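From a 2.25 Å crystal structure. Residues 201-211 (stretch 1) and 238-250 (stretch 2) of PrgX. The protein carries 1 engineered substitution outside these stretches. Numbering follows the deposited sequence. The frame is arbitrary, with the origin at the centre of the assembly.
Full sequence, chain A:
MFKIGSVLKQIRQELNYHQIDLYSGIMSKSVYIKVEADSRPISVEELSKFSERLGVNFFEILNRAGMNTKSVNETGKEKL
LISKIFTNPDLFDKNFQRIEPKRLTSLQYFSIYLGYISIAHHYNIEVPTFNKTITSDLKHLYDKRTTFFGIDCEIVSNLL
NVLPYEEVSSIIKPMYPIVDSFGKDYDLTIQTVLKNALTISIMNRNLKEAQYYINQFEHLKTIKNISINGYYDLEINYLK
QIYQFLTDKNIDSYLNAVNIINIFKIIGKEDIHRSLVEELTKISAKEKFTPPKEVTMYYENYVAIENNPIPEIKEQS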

# COMPACT_ATOMS: atom_id res chain seq x y z
N SER A 201 -1.13 14.47 -25.87
CA SER A 201 -2.28 13.70 -26.31
C SER A 201 -3.20 13.27 -25.19
O SER A 201 -4.43 13.28 -25.35
N ILE A 202 -2.61 12.87 -24.06
CA ILE A 202 -3.38 12.43 -22.90
C ILE A 202 -4.08 13.63 -22.27
O ILE A 202 -5.21 13.53 -21.80
N MSE A 203 -3.40 14.77 -22.28
CA MSE A 203 -3.94 15.99 -21.69
C MSE A 203 -5.16 16.52 -22.47
O MSE A 203 -6.00 17.22 -21.91
N ASN A 204 -5.25 16.18 -23.76
CA ASN A 204 -6.37 16.61 -24.59
C ASN A 204 -7.33 15.45 -24.78
O ASN A 204 -8.16 15.46 -25.69
N ARG A 205 -7.21 14.46 -23.91
CA ARG A 205 -8.06 13.27 -23.95
C ARG A 205 -8.20 12.69 -25.35
O ARG A 205 -9.17 12.00 -25.66
N ASN A 206 -7.22 12.97 -26.21
CA ASN A 206 -7.22 12.45 -27.58
C ASN A 206 -6.72 11.01 -27.50
O ASN A 206 -5.53 10.75 -27.66
N LEU A 207 -7.63 10.07 -27.26
CA LEU A 207 -7.24 8.68 -27.11
C LEU A 207 -6.62 7.98 -28.31
O LEU A 207 -5.76 7.11 -28.14
N LYS A 208 -7.04 8.33 -29.53
CA LYS A 208 -6.46 7.65 -30.68
C LYS A 208 -5.04 8.13 -30.98
O LYS A 208 -4.22 7.37 -31.48
N GLU A 209 -4.75 9.39 -30.67
CA GLU A 209 -3.41 9.92 -30.88
C GLU A 209 -2.49 9.30 -29.83
O GLU A 209 -1.37 8.89 -30.14
N ALA A 210 -2.98 9.21 -28.60
CA ALA A 210 -2.20 8.64 -27.51
C ALA A 210 -1.77 7.23 -27.85
O ALA A 210 -0.61 6.87 -27.65
N GLN A 211 -2.69 6.42 -28.36
CA GLN A 211 -2.36 5.04 -28.70
C GLN A 211 -1.31 5.03 -29.81
O GLN A 211 -0.43 4.17 -29.84
N TYR A 238 3.40 5.27 -17.52
CA TYR A 238 2.46 5.91 -16.61
C TYR A 238 1.35 6.55 -17.45
O TYR A 238 0.19 6.56 -17.05
N LEU A 239 1.72 7.07 -18.62
CA LEU A 239 0.76 7.69 -19.51
C LEU A 239 -0.12 6.60 -20.11
O LEU A 239 -1.28 6.82 -20.42
N LYS A 240 0.45 5.41 -20.24
CA LYS A 240 -0.27 4.26 -20.77
C LYS A 240 -1.31 3.84 -19.73
O LYS A 240 -2.44 3.51 -20.07
N GLN A 241 -0.91 3.86 -18.46
CA GLN A 241 -1.83 3.49 -17.38
C GLN A 241 -2.99 4.49 -17.37
O GLN A 241 -4.13 4.12 -17.12
N ILE A 242 -2.69 5.76 -17.64
CA ILE A 242 -3.72 6.79 -17.68
C ILE A 242 -4.61 6.55 -18.90
O ILE A 242 -5.82 6.72 -18.84
N TYR A 243 -3.99 6.15 -20.02
CA TYR A 243 -4.72 5.86 -21.25
C TYR A 243 -5.76 4.77 -20.98
O TYR A 243 -6.91 4.88 -21.41
N GLN A 244 -5.33 3.71 -20.28
CA GLN A 244 -6.20 2.59 -19.96
C GLN A 244 -7.35 2.99 -19.04
O GLN A 244 -8.44 2.44 -19.13
N PHE A 245 -7.09 3.94 -18.15
CA PHE A 245 -8.11 4.41 -17.23
C PHE A 245 -9.13 5.23 -18.01
O PHE A 245 -10.34 5.06 -17.85
N LEU A 246 -8.63 6.12 -18.85
CA LEU A 246 -9.49 6.97 -19.66
C LEU A 246 -10.38 6.17 -20.59
O LEU A 246 -11.49 6.59 -20.91
N THR A 247 -9.89 5.01 -21.03
CA THR A 247 -10.65 4.16 -21.95
C THR A 247 -11.74 3.35 -21.26
O THR A 247 -12.87 3.30 -21.74
N ASP A 248 -11.39 2.71 -20.15
CA ASP A 248 -12.34 1.91 -19.40
C ASP A 248 -12.10 2.02 -17.90
O ASP A 248 -11.66 1.07 -17.26
N LYS A 249 -12.40 3.20 -17.34
CA LYS A 249 -12.22 3.48 -15.92
C LYS A 249 -11.80 2.28 -15.08
O LYS A 249 -12.57 1.75 -14.28
N ASN A 250 -10.56 1.88 -15.28
CA ASN A 250 -9.96 0.74 -14.59
C ASN A 250 -9.22 1.28 -13.36
O ASN A 250 -8.31 2.10 -13.50

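The contact has two knobs, one from each stretch. I202, in the last turn of the helix that ends the first part of stretch 1, points its CA-to-CB bond toward the helix of stretch 2 and sits among L239, I242, Y243 and L246, residues spaced so that they line one face of that helix. With chi1 and chi2 both m, its atoms touch several walls of the pocket: CG1 lies 4.0 Å from L239 CD2, CG2 lies 3.6 Å from I242 CG2, and CD1 lies 4.1 Å from Y243 CB. I242 also starts toward the partner, but its m,m side chain then leads away, so mainly its CG2 is left in the contact.

L246, with chi1 m and chi2 t, joins the two halves of stretch 1. Its CD1 is 4.3 Å from I202 CG2 and 3.9 Å from L207 CD2, so one methyl packs against residues before and after the turn. L207 has the same m,t rotamer; its CA-to-CB bond runs sideways, yet the end of the side chain comes nearer, to L246 and T247.

Y243 is the return knob. Its CA-to-CB bond is also sideways, but a t chi1 swings the ring in among I202, L207, A210 and Q211. The helix that begins at L207 and the helix of stretch 2 run at 147° between their directions, with a closest axis approach of 10.8 Å. A210, small and directed toward stretch 2, places CB 3.9 Å from Y243 CD1, while L207 CB lies 3.9 Å from Y243 CE1. The ring edge also meets backbone: L207 O is 3.1 Å from Y243 CE1.

Farther out, the side chains become polar but bond sparingly across the contact. T247, chi1 m, turns its hydroxyl back to its own helix, where T247 OG1 donates to Y243 O at 2.9 Å; T247 OG1 also lies 3.4 Å from L207 CD1. At the tyrosine's tip, Q211 NE2 and Y243 OH are 3.5 Å apart, but the angle is too poor for a hydrogen bond.

The one hydrogen bond between the stretches comes from R205 in the turn. Its first three chi angles are t, and this extended chain carries the guanidinium across to L246, where R205 NH2 donates a weak bond to L246 O at 3.1 Å. L246 CB covers one face of the guanidinium, and K249 CE approaches its edge, 4.2 Å from R205 NH2. The design rule is apolar interlocking at the centre, with a long polar arm reaching backbone at the margin.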

# COMPACT_ATOMS: atom_id res chain seq x y z
CB SER A 201 -1.82 12.48 -27.10
OG SER A 201 -1.12 12.90 -28.25
CB ILE A 202 -2.47 11.76 -21.84
CG1 ILE A 202 -2.02 10.38 -22.33
CG2 ILE A 202 -3.20 11.61 -20.52
CD1 ILE A 202 -3.16 9.41 -22.52
CB MSE A 203 -2.85 17.06 -21.63
CG MSE A 203 -3.03 18.07 -20.51
SE MSE A 203 -2.92 17.25 -18.75
CE MSE A 203 -4.79 17.38 -18.25
CB ASN A 204 -5.88 17.06 -25.98
CG ASN A 204 -4.93 18.23 -25.91
OD1 ASN A 204 -5.01 19.05 -25.00
ND2 ASN A 204 -4.04 18.32 -26.90
CB ARG A 205 -9.43 13.58 -23.35
CG ARG A 205 -10.16 12.35 -22.84
CD ARG A 205 -11.36 12.71 -22.00
NE ARG A 205 -11.72 11.62 -21.08
CZ ARG A 205 -12.16 10.43 -21.46
NH1 ARG A 205 -12.30 10.15 -22.74
NH2 ARG A 205 -12.46 9.51 -20.55
CB ASN A 206 -6.28 13.28 -28.44
CG ASN A 206 -6.54 13.12 -29.92
OD1 ASN A 206 -6.80 12.01 -30.40
ND2 ASN A 206 -6.47 14.22 -30.65
CB LEU A 207 -8.43 7.84 -26.61
CG LEU A 207 -8.99 8.17 -25.22
CD1 LEU A 207 -9.71 6.94 -24.69
CD2 LEU A 207 -7.87 8.58 -24.27
CB LYS A 208 -7.38 7.77 -31.91
CG LYS A 208 -7.21 8.99 -32.79
CD LYS A 208 -8.00 8.79 -34.08
CE LYS A 208 -7.89 9.97 -35.04
NZ LYS A 208 -6.48 10.22 -35.45
CB GLU A 209 -3.39 11.45 -30.76
CG GLU A 209 -3.91 12.16 -31.99
CD GLU A 209 -3.07 11.89 -33.23
OE1 GLU A 209 -2.08 12.62 -33.46
OE2 GLU A 209 -3.40 10.93 -33.96
CB ALA A 210 -3.01 8.66 -26.21
CB GLN A 211 -3.62 4.29 -29.16
CG GLN A 211 -3.40 2.78 -29.30
CD GLN A 211 -4.61 2.06 -29.90
OE1 GLN A 211 -4.62 0.83 -29.98
NE2 GLN A 211 -5.61 2.82 -30.33
CB TYR A 238 3.17 6.97 -15.76
CG TYR A 238 2.30 8.16 -15.41
CD1 TYR A 238 2.28 9.30 -16.21
CD2 TYR A 238 1.48 8.15 -14.28
CE1 TYR A 238 1.46 10.39 -15.91
CE2 TYR A 238 0.66 9.23 -13.97
CZ TYR A 238 0.65 10.34 -14.79
OH TYR A 238 -0.16 11.41 -14.48
CB LEU A 239 1.49 8.47 -20.61
CG LEU A 239 2.16 9.76 -20.09
CD1 LEU A 239 3.19 10.28 -21.10
CD2 LEU A 239 1.08 10.80 -19.82
CB LYS A 240 0.71 3.11 -21.04
CG LYS A 240 0.07 1.84 -21.56
CD LYS A 240 1.11 0.74 -21.69
CE LYS A 240 0.48 -0.60 -22.03
NZ LYS A 240 1.51 -1.69 -22.08
CB GLN A 241 -1.11 3.51 -16.03
CG GLN A 241 -0.02 2.46 -15.87
CD GLN A 241 -0.53 1.04 -16.08
OE1 GLN A 241 -1.51 0.62 -15.47
NE2 GLN A 241 0.15 0.30 -16.95
CB ILE A 242 -3.09 8.19 -17.77
CG1 ILE A 242 -2.27 8.46 -16.51
CG2 ILE A 242 -4.18 9.24 -17.95
CD1 ILE A 242 -3.07 8.39 -15.21
CB TYR A 243 -3.76 5.39 -22.34
CG TYR A 243 -4.44 4.87 -23.59
CD1 TYR A 243 -4.95 5.74 -24.55
CD2 TYR A 243 -4.60 3.49 -23.80
CE1 TYR A 243 -5.59 5.26 -25.69
CE2 TYR A 243 -5.25 3.01 -24.94
CZ TYR A 243 -5.74 3.90 -25.88
OH TYR A 243 -6.39 3.44 -27.01
CB GLN A 244 -5.39 1.47 -19.30
CG GLN A 244 -4.26 0.92 -20.17
CD GLN A 244 -3.40 -0.11 -19.45
OE1 GLN A 244 -2.44 -0.63 -20.01
NE2 GLN A 244 -3.74 -0.40 -18.20
CB PHE A 245 -7.48 5.28 -16.14
CG PHE A 245 -8.46 5.78 -15.11
CD1 PHE A 245 -9.07 4.90 -14.22
CD2 PHE A 245 -8.77 7.13 -15.04
CE1 PHE A 245 -9.98 5.36 -13.27
CE2 PHE A 245 -9.68 7.61 -14.09
CZ PHE A 245 -10.29 6.72 -13.20
CB LEU A 246 -8.64 7.95 -20.47
CG LEU A 246 -7.79 8.96 -19.71
CD1 LEU A 246 -7.15 9.92 -20.70
CD2 LEU A 246 -8.64 9.72 -18.70
CB THR A 247 -9.71 3.18 -22.69
OG1 THR A 247 -8.76 3.92 -23.47
CG2 THR A 247 -10.52 2.25 -23.60
CB ASP A 248 -12.25 0.44 -19.82
CG ASP A 248 -10.83 0.01 -20.14
OD1 ASP A 248 -10.28 0.50 -21.15
OD2 ASP A 248 -10.26 -0.81 -19.39
CB LYS A 249 -13.48 4.13 -15.33
CG LYS A 249 -13.83 5.46 -15.99
CD LYS A 249 -12.60 6.36 -16.06
CE LYS A 249 -12.88 7.68 -16.78
NZ LYS A 249 -13.77 8.57 -15.98
CB ASN A 250 -8.98 0.04 -15.53
CG ASN A 250 -8.36 -1.19 -14.93
OD1 ASN A 250 -7.78 -1.14 -13.85
ND2 ASN A 250 -8.47 -2.31 -15.63